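Local coordinates for protein triacylglycerol lipase (Clostridium botulinum, PDB 5AH1) that hydrolyses synthetic polyesters and, as its name implies, probably triacylglycerols, as a zinc-binding alpha/beta-hydrolase, at residues Y97-G102 with D428-F433; G102-Q107 with N435-Y440; F154-Y159 with D272-K277; T119-P124 with D268-Q273. All blocks are in the same frame, centred on the assembly; numbering follows the deposited sequence.

The four contacts form two pairs. Contacts 1 and 2 share G102, have centres 7 Å apart and are joined by Y440 OH and I429 O at 2.8 Å. Contacts 3 and 4 share D272 and Q273, with centres 12 Å apart; contact 3 holds the zinc ligand H156, and G123 of contact 4 is about 11 Å from the ion. Contact 4 meets the first pair: T119 OG1 lies 2.7 Å from Q107 OE1 of contact 2, and W100 of contact 1 packs on T119. Contacts 2 and 3 sit on opposite sides of the chain's centre, about 35 Å apart between centres. Contact 1 holds a potassium ligand, and its Y99 touches S182 of the probable nucleophile elbow.

Contact 1 of 4, residues Y97-G102 with D428-F433; sequences YKYWGG and DIVGTF. With K (potassium ion), chain C.
Y97 OH and T432 OG1 lie 2.6 Å apart in a hydroxyl-hydroxyl hydrogen bond that joins the two loops, with the threonine oxygen at the edge of the tyrosine ring and near its plane. With CG anti to the backbone N (chi1 -167°), the Y97 ring leaves its backbone on the side of the second loop, and OH comes to T432. A second direct bond, from G101 N to V430 O at 2.8 Å, is weak, its N-H...O angle being 128°. Two waters supplement these bonds. One links Y97 OH to G431 O, and the other donates to Y99 O while pairing with T432 OG1 at 2.7 Å. Each hydroxyl therefore has a protein partner and a water.

Apolar packing centres on V430, whose CG1 meets W100 CZ3 at 3.9 Å and approaches Y99 CE1 less closely. The backbones come together at two glycines, G101 and G431, with 4.2 Å between their CA atoms.

Metal binding fixes the far end of the second loop. Both carboxylate oxygens of D428 hold potassium, OD2 at 2.5 Å, and D425, the P351 carbonyl and waters are further ligands. F433 N, the nitrogen of the cis T432-F433 peptide, donates to the anti lone pair of D428 OD1 at 3.0 Å, tying the ion to the turn that presents V430 and T432.

The hydroxyl of Y99 leaves the contact to bond H181, and its side chain touches S182. The contact thus joins two loops that follow strands 80-83 and 415-417 and lead into helices 106-112 and 437-448, beside the probable nucleophile elbow of the alpha/beta-hydrolase fold.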
# COMPACT_ATOMS: atom_id res chain seq x y z
N TYR A 97 -1.66 17.63 -4.32
CA TYR A 97 -0.47 16.79 -4.29
C TYR A 97 -0.93 15.35 -4.35
O TYR A 97 -1.70 14.92 -3.50
CB TYR A 97 0.33 17.02 -3.01
CG TYR A 97 1.72 16.41 -3.08
CD1 TYR A 97 2.78 17.14 -3.60
CD2 TYR A 97 1.96 15.11 -2.66
CE1 TYR A 97 4.04 16.58 -3.69
CE2 TYR A 97 3.21 14.56 -2.76
CZ TYR A 97 4.25 15.30 -3.26
OH TYR A 97 5.51 14.75 -3.37
N LYS A 98 -0.45 14.60 -5.34
CA LYS A 98 -0.94 13.24 -5.59
C LYS A 98 -0.12 12.16 -4.88
O LYS A 98 1.10 12.22 -4.87
CB LYS A 98 -0.94 12.94 -7.10
CG LYS A 98 -1.89 13.82 -7.89
CD LYS A 98 -3.35 13.41 -7.70
CE LYS A 98 -4.31 14.38 -8.41
NZ LYS A 98 -4.39 15.68 -7.71
N TYR A 99 -0.80 11.17 -4.33
CA TYR A 99 -0.10 10.00 -3.81
C TYR A 99 0.72 9.38 -4.95
O TYR A 99 1.90 9.05 -4.79
CB TYR A 99 -1.06 8.97 -3.24
CG TYR A 99 -0.36 7.84 -2.53
CD1 TYR A 99 0.08 6.72 -3.22
CD2 TYR A 99 -0.13 7.89 -1.16
CE1 TYR A 99 0.70 5.66 -2.57
CE2 TYR A 99 0.49 6.86 -0.51
CZ TYR A 99 0.92 5.75 -1.20
OH TYR A 99 1.51 4.72 -0.50
N TRP A 100 0.07 9.24 -6.10
CA TRP A 100 0.69 8.62 -7.26
C TRP A 100 1.34 9.68 -8.14
O TRP A 100 0.73 10.18 -9.09
CB TRP A 100 -0.34 7.79 -8.02
CG TRP A 100 -0.78 6.58 -7.22
CD1 TRP A 100 -1.91 6.48 -6.45
CD2 TRP A 100 -0.09 5.33 -7.10
NE1 TRP A 100 -1.97 5.23 -5.86
CE2 TRP A 100 -0.86 4.51 -6.24
CE3 TRP A 100 1.09 4.82 -7.63
CZ2 TRP A 100 -0.48 3.21 -5.93
CZ3 TRP A 100 1.46 3.53 -7.34
CH2 TRP A 100 0.69 2.74 -6.49
N GLY A 101 2.57 10.03 -7.78
CA GLY A 101 3.42 10.89 -8.58
C GLY A 101 3.76 12.22 -7.94
O GLY A 101 4.65 12.93 -8.40
N GLY A 102 3.04 12.60 -6.90
CA GLY A 102 3.31 13.87 -6.24
C GLY A 102 2.88 15.07 -7.06
O GLY A 102 1.68 15.29 -7.25
N ASP A 428 9.98 7.47 -2.82
CA ASP A 428 10.57 7.82 -4.12
C ASP A 428 9.88 7.10 -5.27
O ASP A 428 9.74 7.66 -6.37
CB ASP A 428 12.04 7.42 -4.19
CG ASP A 428 12.95 8.27 -3.31
OD1 ASP A 428 12.58 9.41 -2.96
OD2 ASP A 428 14.06 7.78 -2.97
N ILE A 429 9.48 5.85 -5.05
CA ILE A 429 8.92 5.04 -6.12
C ILE A 429 7.52 5.50 -6.55
O ILE A 429 7.05 5.12 -7.62
CB ILE A 429 8.92 3.52 -5.74
CG1 ILE A 429 8.53 2.61 -6.92
CG2 ILE A 429 8.02 3.27 -4.50
CD1 ILE A 429 9.40 2.77 -8.17
N VAL A 430 6.86 6.31 -5.72
CA VAL A 430 5.61 6.96 -6.13
C VAL A 430 5.82 8.46 -6.40
O VAL A 430 4.85 9.23 -6.44
CB VAL A 430 4.45 6.71 -5.13
CG1 VAL A 430 4.10 5.24 -5.09
CG2 VAL A 430 4.77 7.21 -3.73
N GLY A 431 7.07 8.86 -6.64
CA GLY A 431 7.34 10.21 -7.13
C GLY A 431 7.67 11.25 -6.07
O GLY A 431 7.85 12.42 -6.38
N THR A 432 7.77 10.80 -4.82
CA THR A 432 8.06 11.66 -3.68
C THR A 432 9.36 11.17 -3.01
O THR A 432 9.33 10.50 -1.98
CB THR A 432 6.87 11.62 -2.70
OG1 THR A 432 5.70 12.14 -3.38
CG2 THR A 432 7.11 12.46 -1.45
N PHE A 433 10.53 11.49 -3.59
CA PHE A 433 10.71 12.39 -4.73
C PHE A 433 11.52 11.68 -5.80
O PHE A 433 12.64 11.24 -5.55
CB PHE A 433 11.42 13.66 -4.26
CG PHE A 433 10.66 14.41 -3.20
CD1 PHE A 433 9.53 15.13 -3.53
CD2 PHE A 433 11.07 14.37 -1.88
CE1 PHE A 433 8.81 15.81 -2.56
CE2 PHE A 433 10.37 15.06 -0.91
CZ PHE A 433 9.23 15.77 -1.26
K K C . 14.75 9.72 -1.61
O HOH W 1 6.58 14.97 -6.08
O HOH W 2 3.27 10.89 -3.41
O HOH W 3 14.88 11.03 -3.80
O HOH W 4 16.47 11.26 -0.83
O HOH W 5 13.48 11.62 -0.77

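Contact 2 of 4, residues G102-Q107 with N435-Y440; sequences GVVDLQ and NVKDWY
L106 and Y440 cross at about a right angle, the leucine setting CD1 over one face of the tyrosine ring. This CH-pi contact has CD1 4.0 Å from the Y440 ring centroid and 19° off the normal, displaced toward the CD1-CE1 rim. W439 CE3 covers the opposite face of the same ring, over its centre, and V436 O lies in plane at its edge; the phenol is thus packed on both faces, while its hydroxyl bonds I429 O. The other leucine branch turns to the backbone: L106 CD2 comes within 3.6 Å of K437 CA. V436 adds its CG2 at 4.2 Å from L106 CD1, so V436, K437 and Y440 all touch the isobutyl group of L106.

Both partners are helix beginnings, with D105 and V436 at the N-cap positions of helices 106-112 and 437-448. Their packing together is consistent with the canonical alpha/beta-hydrolase fold, in which helices A and F, as they are conventionally called and to which these two probably correspond, lie on the same side of the central sheet. D105 OD1 accepts a weak bond from E108 N, and its OD2 forms a salt bridge with R91.

K437 CG sits between the backbone N and the carbonyl carbon (chi1 66°), and the chain is extended from there, passing V104 with its CD 4.3 Å from V104 CG1. Helix 49-54 closes over this edge, I52 touching V104 and N53 touching the lysine chain.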
# COMPACT_ATOMS: atom_id res chain seq x y z
N GLY A 102 3.04 12.60 -6.90
CA GLY A 102 3.31 13.87 -6.24
C GLY A 102 2.88 15.07 -7.06
O GLY A 102 1.68 15.29 -7.25
N VAL A 103 3.86 15.84 -7.53
CA VAL A 103 3.59 16.96 -8.43
C VAL A 103 3.46 16.51 -9.88
O VAL A 103 3.13 17.32 -10.75
CB VAL A 103 4.67 18.04 -8.34
CG1 VAL A 103 4.67 18.65 -6.95
CG2 VAL A 103 6.04 17.50 -8.72
N VAL A 104 3.73 15.23 -10.14
CA VAL A 104 3.46 14.63 -11.44
C VAL A 104 2.22 13.75 -11.31
O VAL A 104 2.18 12.90 -10.46
CB VAL A 104 4.64 13.78 -11.94
CG1 VAL A 104 4.30 13.09 -13.26
CG2 VAL A 104 5.90 14.64 -12.06
N ASP A 105 1.21 13.97 -12.14
CA ASP A 105 -0.04 13.21 -12.02
C ASP A 105 0.08 11.93 -12.85
O ASP A 105 -0.21 11.93 -14.05
CB ASP A 105 -1.21 14.09 -12.48
CG ASP A 105 -2.56 13.45 -12.21
OD1 ASP A 105 -2.61 12.24 -11.91
OD2 ASP A 105 -3.58 14.15 -12.30
N LEU A 106 0.54 10.85 -12.22
CA LEU A 106 0.80 9.61 -12.96
C LEU A 106 -0.45 9.07 -13.64
O LEU A 106 -0.36 8.59 -14.78
CB LEU A 106 1.39 8.54 -12.03
CG LEU A 106 2.80 8.77 -11.51
CD1 LEU A 106 3.15 7.73 -10.47
CD2 LEU A 106 3.81 8.73 -12.65
N GLN A 107 -1.60 9.16 -12.97
CA GLN A 107 -2.85 8.72 -13.59
C GLN A 107 -3.05 9.43 -14.94
O GLN A 107 -3.38 8.80 -15.96
CB GLN A 107 -4.05 8.99 -12.69
CG GLN A 107 -5.38 8.65 -13.33
CD GLN A 107 -6.57 9.09 -12.52
OE1 GLN A 107 -6.84 8.55 -11.45
NE2 GLN A 107 -7.28 10.11 -13.01
N ASN A 435 11.64 10.96 -10.48
CA ASN A 435 11.10 10.99 -11.83
C ASN A 435 10.79 9.56 -12.23
O ASN A 435 11.69 8.79 -12.55
CB ASN A 435 12.15 11.61 -12.74
CG ASN A 435 11.71 11.70 -14.19
OD1 ASN A 435 10.59 11.34 -14.55
ND2 ASN A 435 12.60 12.21 -15.04
N VAL A 436 9.51 9.19 -12.15
CA VAL A 436 9.09 7.80 -12.31
C VAL A 436 8.03 7.56 -13.39
O VAL A 436 7.61 6.42 -13.60
CB VAL A 436 8.56 7.22 -10.97
CG1 VAL A 436 9.67 7.23 -9.92
CG2 VAL A 436 7.33 7.97 -10.46
N LYS A 437 7.62 8.60 -14.12
CA LYS A 437 6.47 8.45 -15.01
C LYS A 437 6.75 7.44 -16.12
O LYS A 437 5.88 6.63 -16.47
CB LYS A 437 6.00 9.80 -15.55
CG LYS A 437 6.97 10.50 -16.47
CD LYS A 437 6.47 11.90 -16.80
CE LYS A 437 7.45 12.64 -17.70
NZ LYS A 437 7.01 14.04 -17.99
N ASP A 438 7.95 7.46 -16.68
CA ASP A 438 8.28 6.52 -17.75
C ASP A 438 8.28 5.07 -17.26
O ASP A 438 7.86 4.16 -17.97
CB ASP A 438 9.62 6.88 -18.38
CG ASP A 438 9.55 8.18 -19.15
OD1 ASP A 438 8.63 8.32 -20.00
OD2 ASP A 438 10.38 9.08 -18.90
N TRP A 439 8.72 4.86 -16.03
CA TRP A 439 8.69 3.53 -15.43
C TRP A 439 7.26 3.01 -15.39
O TRP A 439 6.99 1.86 -15.80
CB TRP A 439 9.31 3.58 -14.03
CG TRP A 439 9.52 2.24 -13.36
CD1 TRP A 439 10.70 1.56 -13.26
CD2 TRP A 439 8.55 1.45 -12.64
NE1 TRP A 439 10.52 0.39 -12.56
CE2 TRP A 439 9.21 0.30 -12.16
CE3 TRP A 439 7.19 1.61 -12.35
CZ2 TRP A 439 8.56 -0.69 -11.44
CZ3 TRP A 439 6.55 0.62 -11.64
CH2 TRP A 439 7.23 -0.52 -11.19
N TYR A 440 6.33 3.84 -14.92
CA TYR A 440 4.94 3.43 -14.85
C TYR A 440 4.31 3.21 -16.22
O TYR A 440 3.53 2.27 -16.40
CB TYR A 440 4.12 4.42 -14.02
CG TYR A 440 4.32 4.23 -12.55
CD1 TYR A 440 5.34 4.88 -11.87
CD2 TYR A 440 3.52 3.35 -11.84
CE1 TYR A 440 5.54 4.68 -10.52
CE2 TYR A 440 3.71 3.15 -10.48
CZ TYR A 440 4.73 3.81 -9.84
OH TYR A 440 4.91 3.59 -8.50

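Contact 3 of 4, residues F154-Y159 with D272-K277; sequences FKHNRY and DQWGLK. With ZN (zinc ion), chain B.
H156 and Q273 both place CG between the backbone N and the carbonyl carbon, chi1 being 74° in the histidine; in the glutamine this first torsion sets CG over one face of the imidazole, and a bend at chi2 then turns CD away from the ring. That CH-pi contact puts Q273 CG 3.8 Å from the ring centroid of H156. W274 meets the histidine with an indole face. H156 CB stands over the six-membered ring at 3.9 Å from its centroid, and the imidazole edge points to the same ring, CD2 reaching W274 CZ2 at 3.6 Å with the planes 64° apart. F154 O also approaches this indole, at its CZ3 and CH2.

The backbones are tied by a nearly straight hydrogen bond (175°) from N157 N to Q273 O, 3.0 Å long. N157 in turn supplies its own carbonyl: H156 ND1 donates to N157 O at 2.8 Å, with the acceptor close to the ring plane. The other nitrogen, H156 NE2, binds zinc at 2.1 Å, alongside D130, H150 and D302. Q273 NE2 donates to the second oxygen of D130, making the glutamine a second-shell residue for two ligands.

Two aspartates and two histidines around zinc recall the metal site of family I.5 bacterial lipases. Held at ND1 by the N157 carbonyl and at NE2 by zinc, the imidazole is fixed in its rotation, and the ND1 bond may make NE2 a somewhat stronger electron donor to the metal.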
# COMPACT_ATOMS: atom_id res chain seq x y z
N PHE A 154 -15.76 -6.88 15.66
CA PHE A 154 -14.83 -5.79 15.95
C PHE A 154 -15.51 -4.55 16.54
O PHE A 154 -14.85 -3.58 16.88
CB PHE A 154 -13.99 -5.49 14.71
CG PHE A 154 -13.02 -6.59 14.40
CD1 PHE A 154 -11.98 -6.90 15.26
CD2 PHE A 154 -13.15 -7.35 13.25
CE1 PHE A 154 -11.10 -7.92 14.97
CE2 PHE A 154 -12.27 -8.38 12.96
CZ PHE A 154 -11.24 -8.66 13.82
N LYS A 155 -16.83 -4.61 16.70
CA LYS A 155 -17.61 -3.56 17.35
C LYS A 155 -17.50 -2.23 16.63
O LYS A 155 -17.20 -1.20 17.21
CB LYS A 155 -17.20 -3.42 18.81
CG LYS A 155 -17.23 -4.74 19.57
CD LYS A 155 -16.68 -4.61 20.98
CE LYS A 155 -16.69 -5.95 21.71
NZ LYS A 155 -15.89 -7.01 21.02
N HIS A 156 -17.77 -2.27 15.33
CA HIS A 156 -17.89 -1.06 14.53
C HIS A 156 -19.07 -1.14 13.58
O HIS A 156 -19.77 -2.15 13.53
CB HIS A 156 -16.55 -0.66 13.86
CG HIS A 156 -16.09 -1.48 12.68
ND1 HIS A 156 -16.77 -1.55 11.48
CD2 HIS A 156 -14.93 -2.15 12.48
CE1 HIS A 156 -16.06 -2.27 10.62
NE2 HIS A 156 -14.93 -2.63 11.19
N ASN A 157 -19.33 -0.08 12.84
CA ASN A 157 -20.50 -0.03 11.99
C ASN A 157 -20.36 -1.00 10.84
O ASN A 157 -19.27 -1.16 10.29
CB ASN A 157 -20.67 1.37 11.39
CG ASN A 157 -21.13 2.39 12.38
OD1 ASN A 157 -21.75 2.06 13.38
ND2 ASN A 157 -20.83 3.65 12.09
N ARG A 158 -21.47 -1.61 10.44
CA ARG A 158 -21.49 -2.43 9.23
C ARG A 158 -21.36 -1.59 7.97
O ARG A 158 -20.68 -2.00 7.03
CB ARG A 158 -22.76 -3.27 9.14
CG ARG A 158 -22.85 -4.09 7.87
CD ARG A 158 -24.04 -5.04 7.78
NE ARG A 158 -24.13 -5.60 6.44
CZ ARG A 158 -25.16 -6.31 5.99
NH1 ARG A 158 -26.18 -6.65 6.74
NH2 ARG A 158 -25.17 -6.67 4.73
N TYR A 159 -22.02 -0.43 7.93
CA TYR A 159 -22.02 0.41 6.73
C TYR A 159 -21.16 1.62 6.91
O TYR A 159 -21.16 2.24 7.97
CB TYR A 159 -23.45 0.82 6.35
CG TYR A 159 -24.32 -0.37 6.05
CD1 TYR A 159 -24.19 -1.05 4.85
CD2 TYR A 159 -25.22 -0.84 6.97
CE1 TYR A 159 -24.97 -2.16 4.58
CE2 TYR A 159 -26.00 -1.94 6.72
CZ TYR A 159 -25.87 -2.61 5.51
OH TYR A 159 -26.63 -3.72 5.21
N ASP A 272 -15.00 6.80 9.83
CA ASP A 272 -16.45 6.85 10.02
C ASP A 272 -16.98 5.63 10.77
O ASP A 272 -17.87 5.75 11.61
CB ASP A 272 -17.18 6.91 8.67
CG ASP A 272 -16.74 8.07 7.79
OD1 ASP A 272 -15.54 8.41 7.75
OD2 ASP A 272 -17.63 8.62 7.11
N GLN A 273 -16.45 4.45 10.44
CA GLN A 273 -17.02 3.21 10.95
C GLN A 273 -16.81 3.06 12.45
O GLN A 273 -17.55 2.34 13.10
CB GLN A 273 -16.49 1.98 10.18
CG GLN A 273 -15.07 1.52 10.51
CD GLN A 273 -14.00 2.31 9.79
OE1 GLN A 273 -14.09 3.53 9.63
NE2 GLN A 273 -12.97 1.61 9.35
N TRP A 274 -15.79 3.75 12.95
CA TRP A 274 -15.44 3.76 14.37
C TRP A 274 -16.07 4.91 15.14
O TRP A 274 -15.76 5.09 16.31
CB TRP A 274 -13.92 3.83 14.52
CG TRP A 274 -13.19 2.61 14.03
CD1 TRP A 274 -12.43 2.50 12.89
CD2 TRP A 274 -13.15 1.33 14.65
NE1 TRP A 274 -11.92 1.24 12.77
CE2 TRP A 274 -12.34 0.50 13.85
CE3 TRP A 274 -13.71 0.80 15.82
CZ2 TRP A 274 -12.09 -0.83 14.17
CZ3 TRP A 274 -13.46 -0.51 16.14
CH2 TRP A 274 -12.64 -1.31 15.32
N GLY A 275 -16.94 5.69 14.51
CA GLY A 275 -17.53 6.84 15.17
C GLY A 275 -16.53 7.96 15.34
O GLY A 275 -16.68 8.79 16.24
N LEU A 276 -15.53 8.01 14.45
CA LEU A 276 -14.48 9.02 14.53
C LEU A 276 -14.49 9.99 13.34
O LEU A 276 -13.44 10.48 12.95
CB LEU A 276 -13.11 8.33 14.69
CG LEU A 276 -12.91 7.63 16.04
CD1 LEU A 276 -11.61 6.85 16.03
CD2 LEU A 276 -12.92 8.63 17.19
N LYS A 277 -15.67 10.35 12.84
CA LYS A 277 -15.76 11.47 11.91
C LYS A 277 -15.41 12.78 12.61
O LYS A 277 -15.64 12.92 13.81
CB LYS A 277 -17.17 11.58 11.34
CG LYS A 277 -17.55 10.38 10.52
CD LYS A 277 -19.02 10.40 10.10
CE LYS A 277 -19.29 11.41 9.02
NZ LYS A 277 -20.55 11.05 8.31
ZN ZN B . -13.26 -3.57 10.42

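Contact 4 of 4, residues T119-P124 with D268-Q273; sequences TATVGP and DLKLDQ
P124 CD sits over one face of the L269 carbonyl group, 3.3 Å from L269 O, with CG beside it, and P124 CG also meets L269 CD2 at 4.2 Å. Another flat group, the carboxylate of D268, is met from above its plane: K270 N donates to D268 OD1 at 2.8 Å from 47° out of that plane, closing an Asx turn. D268 OD2 pairs with R161.

K270 carries most of the remaining contact. Its chain crosses T121 at about a right angle, CE touching T121 CG2 at 4.0 Å, and it bends at the last torsion (chi4 66°), which puts NZ where D268 O accepts from it at 2.9 Å. The donor is tilted 24° from that carbonyl plane.

The segment 119-124 runs out of strand 117-120, an outermost strand of the parallel alpha/beta-hydrolase sheet. Its partner 268-273 belongs to the long loop between helices 242-257 and 284-292, so the contact packs that loop against the chain just after the edge strand. Around it, helix 284-292 packs on L269, and helix 128-140 on V122.

The buried ammonium group is well supplied with partners. Besides D268 O it forms a salt bridge with E93 and donates to a water 2.8 Å from K270 NZ; the same water donates to V122 O at 2.8 Å, bridging the lysine to the other backbone.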
# COMPACT_ATOMS: atom_id res chain seq x y z
N THR A 119 -7.76 5.70 -10.09
CA THR A 119 -7.18 5.76 -8.76
C THR A 119 -8.29 5.49 -7.75
O THR A 119 -9.35 6.12 -7.80
CB THR A 119 -6.57 7.14 -8.47
OG1 THR A 119 -5.52 7.39 -9.41
CG2 THR A 119 -5.99 7.22 -7.08
N ALA A 120 -8.06 4.52 -6.86
CA ALA A 120 -9.00 4.25 -5.78
C ALA A 120 -8.45 4.81 -4.48
O ALA A 120 -7.25 4.80 -4.24
CB ALA A 120 -9.25 2.77 -5.65
N THR A 121 -9.36 5.25 -3.61
CA THR A 121 -8.97 5.83 -2.33
C THR A 121 -9.72 5.12 -1.21
O THR A 121 -10.94 4.96 -1.29
CB THR A 121 -9.19 7.34 -2.35
OG1 THR A 121 -8.34 7.88 -3.38
CG2 THR A 121 -8.86 7.97 -1.01
N VAL A 122 -8.97 4.66 -0.21
CA VAL A 122 -9.50 3.90 0.90
C VAL A 122 -8.98 4.47 2.23
O VAL A 122 -8.23 5.44 2.23
CB VAL A 122 -9.15 2.39 0.75
CG1 VAL A 122 -9.75 1.84 -0.56
CG2 VAL A 122 -7.64 2.16 0.80
N GLY A 123 -9.39 3.89 3.37
CA GLY A 123 -9.03 4.46 4.65
C GLY A 123 -7.52 4.47 4.84
O GLY A 123 -6.86 3.42 4.65
N PRO A 124 -6.94 5.62 5.20
CA PRO A 124 -5.49 5.70 5.32
C PRO A 124 -4.91 4.89 6.50
O PRO A 124 -3.73 4.53 6.45
CB PRO A 124 -5.22 7.20 5.50
CG PRO A 124 -6.50 7.74 6.04
CD PRO A 124 -7.58 6.94 5.39
N ASP A 268 -8.83 13.71 5.23
CA ASP A 268 -9.86 13.06 6.03
C ASP A 268 -9.32 11.67 6.36
O ASP A 268 -8.85 10.96 5.47
CB ASP A 268 -11.13 13.00 5.16
CG ASP A 268 -12.32 12.28 5.81
OD1 ASP A 268 -12.21 11.67 6.90
OD2 ASP A 268 -13.41 12.32 5.17
N LEU A 269 -9.33 11.29 7.63
CA LEU A 269 -8.81 9.98 8.05
C LEU A 269 -9.82 8.85 7.85
O LEU A 269 -9.46 7.68 7.97
CB LEU A 269 -8.36 10.01 9.50
CG LEU A 269 -7.25 11.02 9.80
CD1 LEU A 269 -7.00 11.10 11.29
CD2 LEU A 269 -5.97 10.68 9.05
N LYS A 270 -11.06 9.19 7.52
CA LYS A 270 -12.05 8.22 7.04
C LYS A 270 -12.33 7.10 8.05
O LYS A 270 -12.59 5.96 7.66
CB LYS A 270 -11.64 7.66 5.68
CG LYS A 270 -11.20 8.74 4.70
CD LYS A 270 -10.96 8.26 3.26
CE LYS A 270 -10.53 9.41 2.37
NZ LYS A 270 -9.22 9.97 2.72
N LEU A 271 -12.37 7.46 9.33
CA LEU A 271 -12.66 6.50 10.40
C LEU A 271 -14.14 6.54 10.81
O LEU A 271 -14.48 6.32 11.96
CB LEU A 271 -11.73 6.77 11.60
CG LEU A 271 -10.27 6.41 11.29
CD1 LEU A 271 -9.34 7.03 12.31
CD2 LEU A 271 -10.05 4.91 11.21
N ASP A 272 -15.00 6.80 9.83
CA ASP A 272 -16.45 6.85 10.02
C ASP A 272 -16.98 5.63 10.77
O ASP A 272 -17.87 5.75 11.61
CB ASP A 272 -17.18 6.91 8.67
CG ASP A 272 -16.74 8.07 7.79
OD1 ASP A 272 -15.54 8.41 7.75
OD2 ASP A 272 -17.63 8.62 7.11
N GLN A 273 -16.45 4.45 10.44
CA GLN A 273 -17.02 3.21 10.95
C GLN A 273 -16.81 3.06 12.45
O GLN A 273 -17.55 2.34 13.10
CB GLN A 273 -16.49 1.98 10.18
CG GLN A 273 -15.07 1.52 10.51
CD GLN A 273 -14.00 2.31 9.79
OE1 GLN A 273 -14.09 3.53 9.63
NE2 GLN A 273 -12.97 1.61 9.35
O HOH W 6 -7.32 8.04 2.08